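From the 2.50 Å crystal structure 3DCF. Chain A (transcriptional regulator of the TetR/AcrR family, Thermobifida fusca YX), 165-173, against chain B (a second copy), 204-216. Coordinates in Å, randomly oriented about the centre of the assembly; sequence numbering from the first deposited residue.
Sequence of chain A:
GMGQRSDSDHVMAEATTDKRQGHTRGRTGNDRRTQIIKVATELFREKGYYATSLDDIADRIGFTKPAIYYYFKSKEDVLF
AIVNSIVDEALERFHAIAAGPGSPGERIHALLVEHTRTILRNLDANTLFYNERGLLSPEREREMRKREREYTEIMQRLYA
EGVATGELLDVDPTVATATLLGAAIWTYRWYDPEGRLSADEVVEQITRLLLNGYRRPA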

# COMPACT_ATOMS: atom_id res chain seq x y z
N THR A 165 -23.78 11.47 14.39
CA THR A 165 -24.86 12.34 13.87
C THR A 165 -25.64 11.79 12.63
O THR A 165 -26.48 12.49 12.06
CB THR A 165 -24.25 13.71 13.51
OG1 THR A 165 -23.26 13.52 12.49
CG2 THR A 165 -23.58 14.35 14.74
N GLY A 166 -25.37 10.54 12.23
CA GLY A 166 -26.01 9.93 11.07
C GLY A 166 -25.52 10.32 9.68
O GLY A 166 -26.11 9.90 8.69
N GLU A 167 -24.43 11.08 9.57
CA GLU A 167 -23.89 11.50 8.25
C GLU A 167 -23.03 10.44 7.55
O GLU A 167 -23.03 10.38 6.30
CB GLU A 167 -23.07 12.79 8.41
CG GLU A 167 -22.57 13.45 7.11
CD GLU A 167 -21.80 14.74 7.36
OE1 GLU A 167 -21.38 15.00 8.50
OE2 GLU A 167 -21.60 15.50 6.40
N LEU A 168 -22.29 9.63 8.34
CA LEU A 168 -21.33 8.62 7.82
C LEU A 168 -21.70 7.17 8.10
O LEU A 168 -22.32 6.88 9.13
CB LEU A 168 -19.94 8.89 8.40
CG LEU A 168 -19.38 10.30 8.25
CD1 LEU A 168 -17.98 10.36 8.84
CD2 LEU A 168 -19.36 10.77 6.81
N LEU A 169 -21.25 6.27 7.21
CA LEU A 169 -21.49 4.80 7.32
C LEU A 169 -20.99 4.28 8.66
O LEU A 169 -19.84 4.55 9.03
CB LEU A 169 -20.79 4.02 6.20
CG LEU A 169 -21.08 2.50 6.12
CD1 LEU A 169 -22.51 2.24 5.68
CD2 LEU A 169 -20.11 1.79 5.20
N ASP A 170 -21.85 3.53 9.35
CA ASP A 170 -21.55 3.02 10.69
C ASP A 170 -20.59 1.81 10.61
O ASP A 170 -21.02 0.65 10.60
CB ASP A 170 -22.86 2.73 11.47
CG ASP A 170 -22.66 2.66 13.01
OD1 ASP A 170 -21.56 2.34 13.54
OD2 ASP A 170 -23.66 2.93 13.72
N VAL A 171 -19.30 2.12 10.53
CA VAL A 171 -18.18 1.15 10.60
C VAL A 171 -17.18 1.72 11.61
O VAL A 171 -17.19 2.92 11.87
CB VAL A 171 -17.48 0.90 9.22
CG1 VAL A 171 -18.48 0.34 8.19
CG2 VAL A 171 -16.81 2.18 8.68
N ASP A 172 -16.33 0.86 12.16
CA ASP A 172 -15.30 1.27 13.13
C ASP A 172 -14.43 2.40 12.53
O ASP A 172 -13.95 2.24 11.41
CB ASP A 172 -14.44 0.06 13.52
CG ASP A 172 -13.31 0.41 14.47
OD1 ASP A 172 -12.23 0.79 13.98
OD2 ASP A 172 -13.50 0.28 15.70
N PRO A 173 -14.25 3.54 13.25
CA PRO A 173 -13.40 4.67 12.77
C PRO A 173 -11.98 4.31 12.32
O PRO A 173 -11.50 4.86 11.31
CB PRO A 173 -13.32 5.59 13.99
CG PRO A 173 -14.53 5.34 14.75
CD PRO A 173 -14.85 3.87 14.55
N GLU B 204 -15.74 -7.76 6.43
CA GLU B 204 -17.14 -7.31 6.29
C GLU B 204 -17.24 -5.77 6.19
O GLU B 204 -17.90 -5.25 5.28
CB GLU B 204 -17.98 -7.86 7.47
CG GLU B 204 -19.51 -7.78 7.31
CD GLU B 204 -20.10 -6.39 7.48
OE1 GLU B 204 -19.65 -5.66 8.39
OE2 GLU B 204 -21.02 -6.05 6.71
N GLN B 205 -16.58 -5.07 7.11
CA GLN B 205 -16.61 -3.61 7.17
C GLN B 205 -15.93 -2.94 5.99
O GLN B 205 -16.48 -1.99 5.42
CB GLN B 205 -16.05 -3.10 8.50
CG GLN B 205 -16.96 -3.41 9.68
CD GLN B 205 -16.41 -2.94 11.00
OE1 GLN B 205 -15.56 -2.05 11.06
NE2 GLN B 205 -16.90 -3.53 12.08
N ILE B 206 -14.75 -3.45 5.61
CA ILE B 206 -14.01 -2.96 4.45
C ILE B 206 -14.85 -3.09 3.18
O ILE B 206 -15.00 -2.13 2.45
CB ILE B 206 -12.64 -3.67 4.26
CG1 ILE B 206 -11.64 -3.18 5.31
CG2 ILE B 206 -12.04 -3.39 2.86
CD1 ILE B 206 -10.33 -3.95 5.34
N THR B 207 -15.40 -4.28 2.94
CA THR B 207 -16.24 -4.54 1.76
C THR B 207 -17.56 -3.74 1.77
O THR B 207 -18.05 -3.33 0.70
CB THR B 207 -16.49 -6.07 1.55
OG1 THR B 207 -17.13 -6.63 2.71
CG2 THR B 207 -15.16 -6.81 1.26
N ARG B 208 -18.12 -3.50 2.97
CA ARG B 208 -19.34 -2.67 3.12
C ARG B 208 -19.02 -1.18 2.89
O ARG B 208 -19.87 -0.43 2.37
CB ARG B 208 -19.97 -2.89 4.50
CG ARG B 208 -21.32 -2.17 4.71
CD ARG B 208 -22.20 -2.86 5.77
NE ARG B 208 -21.55 -2.95 7.08
CZ ARG B 208 -21.60 -2.04 8.07
NH1 ARG B 208 -22.26 -0.89 7.93
NH2 ARG B 208 -20.94 -2.30 9.20
N LEU B 209 -17.82 -0.75 3.28
CA LEU B 209 -17.37 0.63 3.08
C LEU B 209 -17.20 0.93 1.58
O LEU B 209 -17.78 1.88 1.06
CB LEU B 209 -16.07 0.90 3.87
CG LEU B 209 -15.52 2.34 3.90
CD1 LEU B 209 -16.48 3.31 4.60
CD2 LEU B 209 -14.16 2.34 4.58
N LEU B 210 -16.44 0.09 0.88
CA LEU B 210 -16.17 0.27 -0.55
C LEU B 210 -17.45 0.20 -1.42
O LEU B 210 -17.58 0.94 -2.38
CB LEU B 210 -15.11 -0.74 -1.03
CG LEU B 210 -13.73 -0.69 -0.35
CD1 LEU B 210 -12.84 -1.88 -0.73
CD2 LEU B 210 -13.01 0.63 -0.62
N LEU B 211 -18.39 -0.67 -1.04
CA LEU B 211 -19.67 -0.87 -1.77
C LEU B 211 -20.65 0.32 -1.73
O LEU B 211 -21.15 0.75 -2.76
CB LEU B 211 -20.36 -2.14 -1.23
CG LEU B 211 -21.76 -2.58 -1.70
CD1 LEU B 211 -21.87 -2.63 -3.22
CD2 LEU B 211 -22.07 -3.96 -1.08
N ASN B 212 -20.91 0.80 -0.52
CA ASN B 212 -21.85 1.90 -0.25
C ASN B 212 -21.24 3.29 -0.21
O ASN B 212 -21.97 4.29 -0.34
CB ASN B 212 -22.52 1.70 1.13
CG ASN B 212 -23.23 0.38 1.24
OD1 ASN B 212 -22.90 -0.44 2.10
ND2 ASN B 212 -24.19 0.14 0.37
N GLY B 213 -19.93 3.36 -0.01
CA GLY B 213 -19.23 4.62 0.21
C GLY B 213 -19.33 4.97 1.69
O GLY B 213 -20.02 4.28 2.45
N TYR B 214 -18.63 6.03 2.11
CA TYR B 214 -18.65 6.47 3.52
C TYR B 214 -19.82 7.40 3.88
O TYR B 214 -20.19 7.46 5.05
CB TYR B 214 -17.30 7.04 3.98
CG TYR B 214 -16.78 8.29 3.29
CD1 TYR B 214 -17.14 9.58 3.74
CD2 TYR B 214 -15.88 8.20 2.23
CE1 TYR B 214 -16.64 10.74 3.11
CE2 TYR B 214 -15.36 9.35 1.59
CZ TYR B 214 -15.76 10.62 2.04
OH TYR B 214 -15.26 11.74 1.42
N ARG B 215 -20.38 8.12 2.91
CA ARG B 215 -21.54 8.99 3.14
C ARG B 215 -22.83 8.17 3.02
O ARG B 215 -23.02 7.49 2.01
CB ARG B 215 -21.54 10.17 2.14
CG ARG B 215 -22.67 11.21 2.37
CD ARG B 215 -22.61 12.36 1.37
NE ARG B 215 -22.84 11.92 -0.02
CZ ARG B 215 -22.85 12.71 -1.10
NH1 ARG B 215 -22.63 14.04 -1.01
NH2 ARG B 215 -23.06 12.17 -2.30
N ARG B 216 -23.69 8.22 4.04
CA ARG B 216 -25.00 7.50 4.01
C ARG B 216 -25.97 8.09 2.99
O ARG B 216 -26.02 9.31 2.81
CB ARG B 216 -25.66 7.49 5.39
CG ARG B 216 -25.00 6.53 6.33
CD ARG B 216 -25.54 6.60 7.74
NE ARG B 216 -26.98 6.31 7.87
CZ ARG B 216 -27.64 6.15 9.02
NH1 ARG B 216 -27.01 6.23 10.20
NH2 ARG B 216 -28.95 5.88 9.00
O HOH W 1 -25.86 11.03 5.39

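Residues 165-173 of chain A form an irregular connector that lies against the last helical turns of chain B (204-212) and the short tail that follows; together the two stretches bury 670 Å². A:Thr165, the first residue to leave helical phi/psi after the preceding helix, makes no contact. A:Gly166 has positive phi, a conformation that favours glycine, and A:Gly166 O lies over one face of the B:Arg216 guanidinium and 3.5 Å from B:Arg216 CD.

The backbones then pair in a single bridge centred on A:Leu168 and B:Arg215, whose CA atoms are 4.7 Å apart. B:Arg216 N donates to A:Glu167 O (3.2 Å), and A:Leu169 N donates to B:Tyr214 O (2.7 Å); both bonds are nearly straight. Between them, A:Leu168 CA approaches B:Tyr214 O at 3.2 Å in a CA-H...O contact. The A:Leu168 side chain meets the edge of the tyrosine ring, CD2 to B:Tyr214 CD1 at 4.0 Å, while the carboxylate of A:Glu167 is engaged elsewhere in the structure.

A:Leu169 has the most covered surface of either stretch. Its CD2 packs 4.0 Å from B:Leu209 CD1 and also lies 3.7 Å from B:Gly213 O, close to where the helix ends.

From A:Leu169 onward helix side chains take part, and at A:Asp170 they also supply the hydrogen bonds. B:Arg208 NH2 donates to A:Asp170 O (3.3 Å), with a weak second bond from B:Arg208 NH1 to the same oxygen (3.3 Å); a salt bridge from B:Arg208 NE to B:Glu204 OE2 (3.2 Å) engages the guanidinium within its own helix. A:Val171 points toward chain B, placing CG1 over one face of that guanidinium and CG2 4.2 Å from B:Leu209 CD1. Finally, A:Asp172 N donates to B:Gln205 OE1 (3.2 Å), while its side chain caps the helix that begins at A:Pro173.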